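Local structure of transcriptional regulator ComR (Streptococcus vestibularis F0396, 6HU8) at residues A[81-86]-A[197-202]; A[99-104]-A[128-133]; A[119-124]-A[163-168]; A[190-195]-A[208-213]; A[234-237]-A[241-244]. The protein probably binds DNA as a competence regulator of the RNPP family, pairing a helix-turn-helix domain with a tetratricopeptide-repeat domain of the kind that receives signalling peptides. All blocks are in the same frame, centred on the assembly; numbering follows the deposited sequence.

Interaction 1: residues A[81-86]-A[197-202]; sequences MKNRLI and PTDDAY
Ile86 and Ala201 bring their backbones close, with CA atoms 5.6 Å apart, where helix 76-87 meets the first turn of helix 200-219. Both point their CB toward the opposite segment. Ile86 makes the contact with its short branch. Its CG2 is turned anti to the backbone N (chi1 -62° for CG1), and this sets Ile86 CG2 3.5 Å from Ala201 O. Ile86 CG2 also lies 4.2 Å from Ala201 CB. The longer branch of Ile86 goes to helix 160-173, where the side chain meets Thr160 and Leu164. One turn earlier, the end of the Asn83 side chain comes up against the Ala201 methyl.

This is a helix start seated on another helix of the tetratricopeptide-type domain, with more than 100 residues of chain between the two. The start is marked by Asp199 at the N-cap. Asp199 OD1 accepts a weak capping bond from Tyr202 N at 3.4 Å, nearly straight at 166°. Two neighbours hold the same turn from outside: Asp200 OD1 bonds to Ser240 OG, and Tyr202 OH bonds to Phe158 O. Lys87, next along helix 76-87, adds side-chain contacts to Asp200 and Ala201.

Interaction 2: residues A[99-104]-A[128-133]; sequences QKLDLI and NILSFT
Leu130 of helix 117-131 carries the apolar part of this contact, meeting three side chains of helix 94-111. The CA atoms of Leu130 and Leu101 are 7.4 Å apart. The Leu101 and Leu130 side chains lie alongside, running opposite ways, and Leu101 CD2 reaches Leu130 CB at 3.6 Å. The methyl Leu130 CD1 goes further in. Leu130 CD1 lies 3.6 Å from Ile104 CD1. Leu130 CD1 is also 3.7 Å from Lys100 CG, against the aliphatic part of the lysine. Lys100 runs at about a right angle to Leu130. Its CG is anti to the backbone N (chi1 -161°) and the rest is extended, which lays CB to CE along the leucine methyl. The charged end passes on, and NZ bonds to Phe88 O.

The polar bonds lie beside this patch, within 128-133. The helix closes in a Schellman motif at Phe132, which has positive phi (64°). Thr133 N bonds to Asn128 O at 2.9 Å, and Phe132 N to Ile129 O at 3.0 Å. The side chains add a further bond, with Thr133 OG1 donating to Ser131 OG at 2.7 Å. Ser131 OG also bonds to Glu127 O, one turn back in the helix.

The two helices are consecutive in the tetratricopeptide-type domain. Between 99-104 and 128-133 the contact is apolar. The buried lysine contributes methylene groups to it, while its ammonium finds a carbonyl outside.

Interaction 3: residues A[119-124]-A[163-168]; sequences ELLTLD and LLVIDY
Thr122 and Leu164 form the close point between helices 117-131 and 160-173, their CA atoms 6.6 Å apart. The helices are next but one in the chain and run in broadly the same direction. This is how helices stack along an alpha-solenoid of the tetratricopeptide type, and all four touching residues are buried.

Thr122 has its hydroxyl beside the backbone N and its methyl anti to that N (chi1 -81°). The methyl CG2 thus faces the other helix and meets Leu164 CD1 at 3.6 Å. The hydroxyl is less close, with OG1 4.1 Å from the same CD1. It has weak hydrogen bonds to Glu118 O and Asn161 OD1. Leu164 has its CB directed toward 119-124, and the Thr122 and Leu164 side chains cross obliquely.

The second pair is Leu121 and Val165, which meet at about a right angle. Leu121 CG takes the same position as the Thr122 methyl, anti to its backbone N (chi1 175°), and CD2 is the methyl that reaches across. The facing methyl of Val165 is CG2, the one that lies beside its own backbone N. Helix 139-152 covers Leu121 through Val141 and Leu148.

At the end of 163-168, Tyr168 OH bonds to Asn128 ND2 and its ring stands edge-to-face with Tyr145. The looser of the two methyl contacts is Leu121 CD2 to Val165 CG2, at 4.0 Å.

Interaction 4: residues A[190-195]-A[208-213]; sequences RVLKQN and NDLMAI
Val191 turns its side chain toward Leu210 and Ile213 of helix 200-219. Val191 CB already touches Ile213 CD1, at 4.0 Å. From CB the chain forks. CG1 is anti to the backbone N (chi1 165°) and does most of the work. Val191 CG1 meets Ile213 CD1 at 3.7 Å, tip to tip. Val191 CG1 also lies 3.8 Å from Leu210 CD2, where valine and leucine pass side by side, pointing contrary ways. The other methyl, CG2, heads toward Ile166 CD1 of helix 160-173. Leu192 adds a second touch to Leu210, with CD2 to CD2 at 3.9 Å.

Gln194 bonds back to the turn that carries Val191. Gln194 NE2 donates to Arg190 O at 2.8 Å, almost straight at 172°, from above the carbonyl plane. Lys193 N reaches Arg190 O from the opposite face at 3.2 Å. Gln194 also spans to the loop between helices 139-152 and 160-173: NE2 bonds to Lys156 O and OE1 to Phe158 N. Both ends of the buried amide, OE1 and NE2, are thus bonded.

Helices 181-192 and 200-219 follow each other through a short linker, and their apolar faces meet here, as in the successive packed helices of a tetratricopeptide-type superhelix.

Interaction 5: residues A[234-237]-A[241-244]; sequences LAVI and QFHS
Phe242 folds back onto Ile237, whose backbone O accepts a hydrogen bond from Phe242 N at 3.1 Å. The donor lies in the carbonyl plane, on a lone pair, though the bond is bent to 141°. The side chains follow. Ile237 CG2 sits 3.3 Å from Phe242 O, and CG1 lies 4.1 Å from Phe242 CB. Val236 comes at the ring edge, with CG1 near the ring plane and 4.2 Å from CE2. Phe242 CG lies beside the backbone N (chi1 -65°), and this torsion brings the ring edge to Val236 CG1.

The turn that brings the phenylalanine here starts at Gln241, the first residue to leave helix 226-240, with positive phi (57°). Phe242 is then the centre of an inverse gamma turn, closed by a weak bond from His243 N to Gln241 O. This is a reversal between two helices of the tetratricopeptide-type domain.

Side chains brace the turn. His243 NE2 donates to Gln241 OE1 at 2.8 Å, and Gln241 O lies over one face of the imidazole. Gln241 NE2 reaches back to Glu238 O. Further out, Phe242 rests on Ile204 of helix 200-219 and meets the Tyr245 ring, while Ile237 packs on Phe207.

Overall arrangement
All five contacts lie in the tetratricopeptide-type domain. Interaction 1 closes a long loop of chain that contains interactions 2 and 3, and it crosses interaction 4. Interaction 5 follows them all. Interactions 2 and 3 share helix 117-131, with centres about 12 Å apart. Interactions 1 and 4 share helix 200-219, with centres about 16 Å apart. A salt bridge from Lys82 to Glu119 links interaction 1 to interaction 3. Interaction 5 touches interactions 1 and 4 but is about 23 Å, centre to centre, from interactions 2 and 3. The contacts thus tie together helices from 76-87 to 226-240, some of them far apart in sequence.

Interaction 1: residues A[81-86]-A[197-202]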
# COMPACT_ATOMS: atom_id res chain seq x y z
N MET A 81 -3.50 4.88 -16.13
CA MET A 81 -3.18 3.45 -16.12
C MET A 81 -2.91 2.94 -14.70
O MET A 81 -3.28 1.81 -14.37
CB MET A 81 -1.98 3.16 -17.01
CG MET A 81 -2.25 3.46 -18.47
SD MET A 81 -0.80 3.19 -19.50
CE MET A 81 -0.58 1.42 -19.34
N LYS A 82 -2.28 3.76 -13.88
CA LYS A 82 -2.10 3.43 -12.46
C LYS A 82 -3.46 3.30 -11.79
O LYS A 82 -3.71 2.35 -11.04
CB LYS A 82 -1.25 4.47 -11.74
CG LYS A 82 -1.00 4.17 -10.25
CD LYS A 82 -0.23 5.32 -9.56
CE LYS A 82 0.00 5.08 -8.06
NZ LYS A 82 0.63 6.26 -7.36
N ASN A 83 -4.34 4.25 -12.07
CA ASN A 83 -5.69 4.20 -11.50
C ASN A 83 -6.42 2.92 -11.92
O ASN A 83 -6.98 2.23 -11.07
CB ASN A 83 -6.49 5.44 -11.92
CG ASN A 83 -7.84 5.54 -11.20
OD1 ASN A 83 -7.89 5.70 -9.98
ND2 ASN A 83 -8.93 5.48 -11.95
N ARG A 84 -6.40 2.60 -13.21
CA ARG A 84 -7.05 1.37 -13.69
C ARG A 84 -6.45 0.12 -13.03
O ARG A 84 -7.18 -0.77 -12.60
CB ARG A 84 -6.94 1.25 -15.21
CG ARG A 84 -7.90 2.16 -15.97
CD ARG A 84 -7.71 2.04 -17.48
NE ARG A 84 -7.79 3.34 -18.13
CZ ARG A 84 -6.83 3.86 -18.89
NH1 ARG A 84 -6.97 5.06 -19.43
NH2 ARG A 84 -5.72 3.16 -19.10
N LEU A 85 -5.12 0.09 -12.96
CA LEU A 85 -4.37 -1.00 -12.32
C LEU A 85 -4.77 -1.27 -10.86
O LEU A 85 -5.04 -2.40 -10.48
CB LEU A 85 -2.85 -0.70 -12.39
CG LEU A 85 -1.95 -1.45 -11.40
CD1 LEU A 85 -2.01 -2.94 -11.65
CD2 LEU A 85 -0.49 -0.97 -11.44
N ILE A 86 -4.79 -0.21 -10.05
CA ILE A 86 -5.06 -0.33 -8.63
C ILE A 86 -6.51 -0.73 -8.36
O ILE A 86 -6.80 -1.41 -7.37
CB ILE A 86 -4.73 0.99 -7.90
CG1 ILE A 86 -3.24 1.30 -8.05
CG2 ILE A 86 -5.13 0.92 -6.42
CD1 ILE A 86 -2.75 2.40 -7.15
N PRO A 197 -12.89 8.60 1.20
CA PRO A 197 -13.24 9.54 0.13
C PRO A 197 -14.04 8.90 -1.00
O PRO A 197 -14.24 7.68 -1.00
CB PRO A 197 -11.87 9.97 -0.39
CG PRO A 197 -11.04 8.71 -0.27
CD PRO A 197 -11.55 8.00 0.98
N THR A 198 -14.47 9.72 -1.96
CA THR A 198 -15.02 9.24 -3.22
C THR A 198 -13.87 9.04 -4.20
O THR A 198 -13.47 9.95 -4.94
CB THR A 198 -16.08 10.22 -3.81
OG1 THR A 198 -17.29 10.11 -3.06
CG2 THR A 198 -16.39 9.89 -5.26
N ASP A 199 -13.31 7.83 -4.16
CA ASP A 199 -12.11 7.48 -4.90
C ASP A 199 -11.89 5.99 -4.73
O ASP A 199 -11.36 5.54 -3.70
CB ASP A 199 -10.90 8.28 -4.41
CG ASP A 199 -9.60 7.91 -5.12
OD1 ASP A 199 -9.62 7.13 -6.10
OD2 ASP A 199 -8.55 8.43 -4.71
N ASP A 200 -12.34 5.24 -5.73
CA ASP A 200 -12.31 3.78 -5.67
C ASP A 200 -10.88 3.23 -5.56
O ASP A 200 -10.63 2.31 -4.80
CB ASP A 200 -13.00 3.18 -6.89
CG ASP A 200 -14.52 3.37 -6.85
OD1 ASP A 200 -15.06 3.84 -5.83
OD2 ASP A 200 -15.16 3.03 -7.86
N ALA A 201 -9.94 3.81 -6.32
CA ALA A 201 -8.55 3.38 -6.26
C ALA A 201 -8.03 3.46 -4.83
O ALA A 201 -7.42 2.51 -4.32
CB ALA A 201 -7.69 4.22 -7.18
N TYR A 202 -8.30 4.59 -4.18
CA TYR A 202 -7.85 4.81 -2.81
C TYR A 202 -8.55 3.83 -1.87
O TYR A 202 -7.92 3.21 -0.99
CB TYR A 202 -8.11 6.26 -2.37
CG TYR A 202 -7.62 6.55 -0.96
CD1 TYR A 202 -6.32 7.00 -0.74
CD2 TYR A 202 -8.45 6.38 0.14
CE1 TYR A 202 -5.87 7.27 0.54
CE2 TYR A 202 -8.00 6.64 1.42
CZ TYR A 202 -6.71 7.08 1.61
OH TYR A 202 -6.26 7.34 2.89

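Interaction 2: residues A[99-104]-A[128-133]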
# COMPACT_ATOMS: atom_id res chain seq x y z
N GLN A 99 -3.50 -11.04 -15.38
CA GLN A 99 -3.94 -9.82 -16.05
C GLN A 99 -3.34 -8.60 -15.39
O GLN A 99 -2.86 -7.70 -16.06
CB GLN A 99 -5.46 -9.71 -16.06
CG GLN A 99 -6.12 -10.34 -17.27
CD GLN A 99 -7.60 -10.63 -17.03
OE1 GLN A 99 -8.47 -9.92 -17.54
NE2 GLN A 99 -7.88 -11.67 -16.25
N LYS A 100 -3.39 -8.58 -14.06
CA LYS A 100 -2.91 -7.46 -13.27
C LYS A 100 -1.39 -7.33 -13.37
O LYS A 100 -0.87 -6.22 -13.48
CB LYS A 100 -3.33 -7.61 -11.80
CG LYS A 100 -3.26 -6.31 -11.00
CD LYS A 100 -4.20 -6.32 -9.80
CE LYS A 100 -4.03 -5.07 -8.94
NZ LYS A 100 -5.02 -5.02 -7.82
N LEU A 101 -0.68 -8.45 -13.32
CA LEU A 101 0.77 -8.42 -13.47
C LEU A 101 1.15 -7.91 -14.86
O LEU A 101 2.14 -7.18 -15.01
CB LEU A 101 1.38 -9.80 -13.21
CG LEU A 101 1.19 -10.36 -11.80
CD1 LEU A 101 1.48 -11.84 -11.78
CD2 LEU A 101 2.08 -9.63 -10.80
N ASP A 102 0.36 -8.25 -15.87
CA ASP A 102 0.63 -7.75 -17.21
C ASP A 102 0.41 -6.24 -17.28
O ASP A 102 1.12 -5.55 -18.00
CB ASP A 102 -0.24 -8.46 -18.25
CG ASP A 102 0.26 -9.86 -18.56
OD1 ASP A 102 1.44 -10.15 -18.26
OD2 ASP A 102 -0.52 -10.66 -19.11
N LEU A 103 -0.56 -5.74 -16.52
CA LEU A 103 -0.82 -4.30 -16.52
C LEU A 103 0.36 -3.56 -15.90
O LEU A 103 0.80 -2.53 -16.42
CB LEU A 103 -2.10 -3.97 -15.78
CG LEU A 103 -3.35 -4.52 -16.48
CD1 LEU A 103 -4.59 -4.29 -15.62
CD2 LEU A 103 -3.52 -3.89 -17.86
N ILE A 104 0.86 -4.10 -14.79
CA ILE A 104 2.01 -3.54 -14.10
C ILE A 104 3.21 -3.49 -15.01
O ILE A 104 3.88 -2.48 -15.11
CB ILE A 104 2.36 -4.36 -12.84
CG1 ILE A 104 1.21 -4.30 -11.83
CG2 ILE A 104 3.69 -3.88 -12.21
CD1 ILE A 104 1.22 -5.42 -10.84
N ASN A 128 5.39 -7.70 -6.29
CA ASN A 128 5.92 -8.65 -5.31
C ASN A 128 4.79 -9.39 -4.57
O ASN A 128 4.77 -10.61 -4.54
CB ASN A 128 6.84 -7.94 -4.31
CG ASN A 128 8.24 -7.66 -4.89
OD1 ASN A 128 8.52 -7.99 -6.04
ND2 ASN A 128 9.11 -7.05 -4.09
N ILE A 129 3.84 -8.65 -4.01
CA ILE A 129 2.70 -9.26 -3.32
C ILE A 129 1.90 -10.16 -4.26
O ILE A 129 1.67 -11.33 -3.95
CB ILE A 129 1.76 -8.20 -2.69
CG1 ILE A 129 2.48 -7.41 -1.60
CG2 ILE A 129 0.50 -8.86 -2.11
CD1 ILE A 129 1.69 -6.26 -1.03
N LEU A 130 1.48 -9.63 -5.41
CA LEU A 130 0.67 -10.39 -6.37
C LEU A 130 1.35 -11.68 -6.84
O LEU A 130 0.67 -12.64 -7.20
CB LEU A 130 0.36 -9.55 -7.60
CG LEU A 130 -0.81 -8.56 -7.52
CD1 LEU A 130 -0.68 -7.55 -8.64
CD2 LEU A 130 -2.15 -9.28 -7.59
N SER A 131 2.68 -11.70 -6.83
CA SER A 131 3.41 -12.86 -7.31
C SER A 131 3.98 -13.71 -6.17
O SER A 131 4.59 -14.75 -6.42
CB SER A 131 4.54 -12.42 -8.23
OG SER A 131 5.59 -11.83 -7.47
N PHE A 132 3.79 -13.26 -4.93
CA PHE A 132 4.30 -13.95 -3.74
C PHE A 132 5.82 -14.00 -3.70
O PHE A 132 6.40 -14.92 -3.12
CB PHE A 132 3.75 -15.38 -3.65
CG PHE A 132 2.32 -15.46 -3.19
CD1 PHE A 132 1.28 -15.38 -4.10
CD2 PHE A 132 2.02 -15.62 -1.84
CE1 PHE A 132 -0.04 -15.46 -3.67
CE2 PHE A 132 0.71 -15.69 -1.41
CZ PHE A 132 -0.32 -15.61 -2.32
N THR A 133 6.46 -13.00 -4.30
CA THR A 133 7.91 -12.88 -4.22
C THR A 133 8.32 -12.53 -2.80
O THR A 133 7.72 -11.67 -2.17
CB THR A 133 8.44 -11.79 -5.18
OG1 THR A 133 8.11 -12.14 -6.53
CG2 THR A 133 9.95 -11.66 -5.06

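Interaction 3: residues A[119-124]-A[163-168]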
# COMPACT_ATOMS: atom_id res chain seq x y z
N GLU A 119 6.83 6.13 -6.95
CA GLU A 119 5.95 5.52 -7.92
C GLU A 119 6.49 4.16 -8.34
O GLU A 119 5.74 3.18 -8.44
CB GLU A 119 5.77 6.42 -9.15
CG GLU A 119 4.97 7.71 -8.85
CD GLU A 119 3.54 7.43 -8.39
OE1 GLU A 119 2.89 6.49 -8.91
OE2 GLU A 119 3.05 8.17 -7.50
N LEU A 120 7.80 4.11 -8.56
CA LEU A 120 8.46 2.88 -8.97
C LEU A 120 8.31 1.82 -7.90
O LEU A 120 8.11 0.66 -8.22
CB LEU A 120 9.94 3.13 -9.25
CG LEU A 120 10.22 3.85 -10.58
CD1 LEU A 120 11.69 4.28 -10.69
CD2 LEU A 120 9.83 2.94 -11.73
N LEU A 121 8.44 2.22 -6.63
CA LEU A 121 8.25 1.27 -5.52
C LEU A 121 6.82 0.73 -5.49
O LEU A 121 6.59 -0.45 -5.21
CB LEU A 121 8.57 1.91 -4.17
CG LEU A 121 8.27 0.97 -2.98
CD1 LEU A 121 9.28 -0.17 -2.94
CD2 LEU A 121 8.26 1.72 -1.65
N THR A 122 5.85 1.60 -5.77
CA THR A 122 4.46 1.17 -5.83
C THR A 122 4.29 0.02 -6.80
O THR A 122 3.58 -0.96 -6.52
CB THR A 122 3.51 2.34 -6.21
OG1 THR A 122 3.25 3.13 -5.05
CG2 THR A 122 2.19 1.81 -6.74
N LEU A 123 4.97 0.11 -7.95
CA LEU A 123 4.88 -0.94 -8.95
C LEU A 123 5.53 -2.23 -8.44
O LEU A 123 4.98 -3.32 -8.59
CB LEU A 123 5.52 -0.49 -10.26
CG LEU A 123 4.79 0.68 -10.93
CD1 LEU A 123 5.46 1.09 -12.25
CD2 LEU A 123 3.32 0.36 -11.15
N ASP A 124 6.71 -2.10 -7.83
CA ASP A 124 7.41 -3.24 -7.25
C ASP A 124 6.56 -3.94 -6.17
O ASP A 124 6.53 -5.17 -6.12
CB ASP A 124 8.74 -2.80 -6.65
CG ASP A 124 9.83 -2.62 -7.70
OD1 ASP A 124 9.79 -3.30 -8.75
OD2 ASP A 124 10.73 -1.79 -7.47
N LEU A 163 -0.60 3.96 1.47
CA LEU A 163 -1.39 2.77 1.76
C LEU A 163 -0.75 1.53 1.17
O LEU A 163 -0.83 0.45 1.76
CB LEU A 163 -2.82 2.92 1.23
CG LEU A 163 -3.69 3.93 1.97
CD1 LEU A 163 -5.08 3.90 1.40
CD2 LEU A 163 -3.74 3.65 3.47
N LEU A 164 -0.09 1.68 0.02
CA LEU A 164 0.55 0.53 -0.60
C LEU A 164 1.86 0.17 0.12
O LEU A 164 2.19 -1.00 0.24
CB LEU A 164 0.77 0.78 -2.09
CG LEU A 164 -0.56 0.83 -2.86
CD1 LEU A 164 -0.36 1.23 -4.31
CD2 LEU A 164 -1.29 -0.49 -2.79
N VAL A 165 2.61 1.17 0.57
CA VAL A 165 3.78 0.89 1.41
C VAL A 165 3.31 0.12 2.65
O VAL A 165 3.94 -0.85 3.09
CB VAL A 165 4.51 2.19 1.83
CG1 VAL A 165 5.57 1.89 2.87
CG2 VAL A 165 5.11 2.91 0.60
N ILE A 166 2.21 0.58 3.22
CA ILE A 166 1.65 -0.05 4.42
C ILE A 166 1.20 -1.48 4.09
O ILE A 166 1.29 -2.38 4.93
CB ILE A 166 0.47 0.77 4.99
CG1 ILE A 166 1.00 2.08 5.58
CG2 ILE A 166 -0.30 -0.02 6.06
CD1 ILE A 166 -0.08 3.02 6.08
N ASP A 167 0.74 -1.71 2.87
CA ASP A 167 0.44 -3.07 2.43
C ASP A 167 1.72 -3.94 2.46
O ASP A 167 1.69 -5.07 2.97
CB ASP A 167 -0.16 -3.04 1.03
CG ASP A 167 -1.11 -4.19 0.79
OD1 ASP A 167 -1.24 -5.07 1.68
OD2 ASP A 167 -1.73 -4.21 -0.30
N TYR A 168 2.83 -3.40 1.95
CA TYR A 168 4.09 -4.14 1.91
C TYR A 168 4.58 -4.45 3.33
O TYR A 168 5.17 -5.51 3.60
CB TYR A 168 5.17 -3.36 1.15
CG TYR A 168 6.24 -4.21 0.50
CD1 TYR A 168 5.91 -5.37 -0.19
CD2 TYR A 168 7.58 -3.83 0.56
CE1 TYR A 168 6.89 -6.14 -0.80
CE2 TYR A 168 8.57 -4.59 -0.05
CZ TYR A 168 8.22 -5.75 -0.72
OH TYR A 168 9.20 -6.49 -1.33

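Interaction 4: residues A[190-195]-A[208-213]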
# COMPACT_ATOMS: atom_id res chain seq x y z
N ARG A 190 -3.76 4.40 12.86
CA ARG A 190 -3.80 5.50 11.92
C ARG A 190 -4.58 5.09 10.66
O ARG A 190 -5.28 5.91 10.07
CB ARG A 190 -2.38 5.96 11.56
CG ARG A 190 -2.36 7.32 10.89
CD ARG A 190 -3.06 8.35 11.77
NE ARG A 190 -2.25 8.74 12.92
CZ ARG A 190 -2.69 9.49 13.93
NH1 ARG A 190 -3.95 9.93 13.93
NH2 ARG A 190 -1.88 9.80 14.94
N VAL A 191 -4.46 3.83 10.27
CA VAL A 191 -5.25 3.32 9.15
C VAL A 191 -6.74 3.45 9.45
O VAL A 191 -7.52 3.89 8.61
CB VAL A 191 -4.93 1.85 8.83
CG1 VAL A 191 -6.00 1.25 7.92
CG2 VAL A 191 -3.55 1.76 8.18
N LEU A 192 -7.11 3.08 10.68
CA LEU A 192 -8.50 3.12 11.13
C LEU A 192 -9.10 4.54 11.16
O LEU A 192 -10.32 4.69 11.12
CB LEU A 192 -8.62 2.48 12.51
CG LEU A 192 -8.53 0.95 12.50
CD1 LEU A 192 -8.55 0.39 13.93
CD2 LEU A 192 -9.66 0.38 11.65
N LYS A 193 -8.25 5.56 11.22
CA LYS A 193 -8.74 6.94 11.29
C LYS A 193 -8.77 7.66 9.95
O LYS A 193 -9.14 8.84 9.89
CB LYS A 193 -7.89 7.76 12.26
CG LYS A 193 -7.98 7.35 13.72
CD LYS A 193 -7.02 8.20 14.55
CE LYS A 193 -7.01 7.81 16.02
NZ LYS A 193 -6.24 8.83 16.80
N GLN A 194 -8.39 6.98 8.88
CA GLN A 194 -8.36 7.62 7.57
C GLN A 194 -9.77 7.97 7.11
O GLN A 194 -10.70 7.17 7.25
CB GLN A 194 -7.67 6.73 6.52
CG GLN A 194 -6.19 6.49 6.81
CD GLN A 194 -5.41 7.78 6.99
OE1 GLN A 194 -5.31 8.58 6.07
NE2 GLN A 194 -4.87 7.99 8.19
N ASN A 195 -9.92 9.17 6.58
CA ASN A 195 -11.17 9.55 5.95
C ASN A 195 -11.44 8.59 4.80
O ASN A 195 -10.51 8.08 4.19
CB ASN A 195 -11.14 11.00 5.46
CG ASN A 195 -12.38 11.35 4.64
OD1 ASN A 195 -13.51 11.30 5.14
ND2 ASN A 195 -12.17 11.70 3.37
N ASN A 208 -7.85 -3.19 1.16
CA ASN A 208 -6.90 -4.29 1.20
C ASN A 208 -5.97 -4.22 2.42
O ASN A 208 -5.57 -5.24 2.97
CB ASN A 208 -6.09 -4.33 -0.10
CG ASN A 208 -6.89 -4.89 -1.25
OD1 ASN A 208 -7.77 -5.72 -1.05
ND2 ASN A 208 -6.58 -4.44 -2.47
N ASP A 209 -5.63 -3.00 2.84
CA ASP A 209 -4.88 -2.84 4.08
C ASP A 209 -5.72 -3.25 5.29
O ASP A 209 -5.22 -3.87 6.21
CB ASP A 209 -4.43 -1.40 4.26
CG ASP A 209 -3.20 -1.08 3.44
OD1 ASP A 209 -2.74 -1.97 2.70
OD2 ASP A 209 -2.72 0.05 3.55
N LEU A 210 -6.98 -2.87 5.28
CA LEU A 210 -7.88 -3.28 6.37
C LEU A 210 -8.04 -4.80 6.40
O LEU A 210 -8.05 -5.41 7.47
CB LEU A 210 -9.22 -2.58 6.21
CG LEU A 210 -9.21 -1.09 6.56
CD1 LEU A 210 -10.45 -0.41 6.06
CD2 LEU A 210 -9.08 -0.93 8.06
N MET A 211 -8.15 -5.42 5.22
CA MET A 211 -8.24 -6.88 5.19
C MET A 211 -7.00 -7.50 5.81
O MET A 211 -7.12 -8.49 6.56
CB MET A 211 -8.44 -7.41 3.76
CG MET A 211 -9.88 -7.21 3.21
SD MET A 211 -11.18 -8.20 3.99
CE MET A 211 -10.92 -9.78 3.19
N ALA A 212 -5.83 -6.94 5.50
CA ALA A 212 -4.55 -7.43 6.02
C ALA A 212 -4.48 -7.34 7.55
O ALA A 212 -4.00 -8.26 8.20
CB ALA A 212 -3.36 -6.64 5.40
N ILE A 213 -4.94 -6.22 8.08
CA ILE A 213 -5.03 -6.00 9.52
C ILE A 213 -5.90 -7.06 10.20
O ILE A 213 -5.53 -7.63 11.23
CB ILE A 213 -5.60 -4.59 9.80
CG1 ILE A 213 -4.57 -3.52 9.40
CG2 ILE A 213 -6.07 -4.45 11.23
CD1 ILE A 213 -5.12 -2.11 9.31

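Interaction 5: residues A[234-237]-A[241-244]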
# COMPACT_ATOMS: atom_id res chain seq x y z
N LEU A 234 -16.63 -2.52 6.26
CA LEU A 234 -18.00 -2.39 5.78
C LEU A 234 -18.28 -0.95 5.36
O LEU A 234 -19.00 -0.70 4.39
CB LEU A 234 -18.99 -2.86 6.85
CG LEU A 234 -18.99 -4.35 7.20
CD1 LEU A 234 -20.06 -4.69 8.22
CD2 LEU A 234 -19.18 -5.20 5.96
N ALA A 235 -17.72 0.01 6.09
CA ALA A 235 -17.87 1.43 5.72
C ALA A 235 -17.24 1.75 4.37
O ALA A 235 -17.80 2.52 3.58
CB ALA A 235 -17.26 2.32 6.79
N VAL A 236 -16.08 1.15 4.08
CA VAL A 236 -15.46 1.37 2.76
C VAL A 236 -16.31 0.74 1.66
O VAL A 236 -16.55 1.37 0.62
CB VAL A 236 -14.04 0.80 2.69
CG1 VAL A 236 -13.50 0.90 1.27
CG2 VAL A 236 -13.13 1.53 3.67
N ILE A 237 -16.76 -0.49 1.88
CA ILE A 237 -17.64 -1.17 0.93
C ILE A 237 -18.89 -0.32 0.65
O ILE A 237 -19.30 -0.17 -0.50
CB ILE A 237 -18.05 -2.57 1.43
CG1 ILE A 237 -16.88 -3.55 1.30
CG2 ILE A 237 -19.28 -3.08 0.66
CD1 ILE A 237 -17.08 -4.86 2.05
N GLN A 241 -19.57 1.03 -2.89
CA GLN A 241 -20.47 -0.01 -3.37
C GLN A 241 -19.73 -1.26 -3.85
O GLN A 241 -20.09 -1.84 -4.87
CB GLN A 241 -21.37 0.54 -4.49
CG GLN A 241 -22.47 1.47 -3.98
CD GLN A 241 -23.32 0.82 -2.90
OE1 GLN A 241 -24.09 -0.10 -3.17
NE2 GLN A 241 -23.17 1.30 -1.67
N PHE A 242 -18.70 -1.68 -3.11
CA PHE A 242 -17.97 -2.91 -3.45
C PHE A 242 -18.72 -4.18 -3.01
O PHE A 242 -18.32 -4.81 -2.03
CB PHE A 242 -16.59 -2.92 -2.78
CG PHE A 242 -15.66 -1.86 -3.24
CD1 PHE A 242 -15.61 -1.48 -4.58
CD2 PHE A 242 -14.79 -1.25 -2.34
CE1 PHE A 242 -14.72 -0.50 -5.00
CE2 PHE A 242 -13.90 -0.27 -2.76
CZ PHE A 242 -13.87 0.10 -4.09
N HIS A 243 -19.76 -4.57 -3.73
CA HIS A 243 -20.57 -5.72 -3.32
C HIS A 243 -19.79 -7.04 -3.29
O HIS A 243 -20.04 -7.91 -2.44
CB HIS A 243 -21.78 -5.86 -4.25
CG HIS A 243 -22.59 -4.61 -4.35
ND1 HIS A 243 -22.91 -4.03 -5.55
CD2 HIS A 243 -23.09 -3.80 -3.39
CE1 HIS A 243 -23.60 -2.92 -5.33
NE2 HIS A 243 -23.72 -2.76 -4.02
N SER A 244 -18.87 -7.20 -4.23
CA SER A 244 -18.08 -8.43 -4.28
C SER A 244 -17.14 -8.61 -3.08
O SER A 244 -16.63 -9.70 -2.88
CB SER A 244 -17.26 -8.46 -5.57
OG SER A 244 -18.09 -8.31 -6.70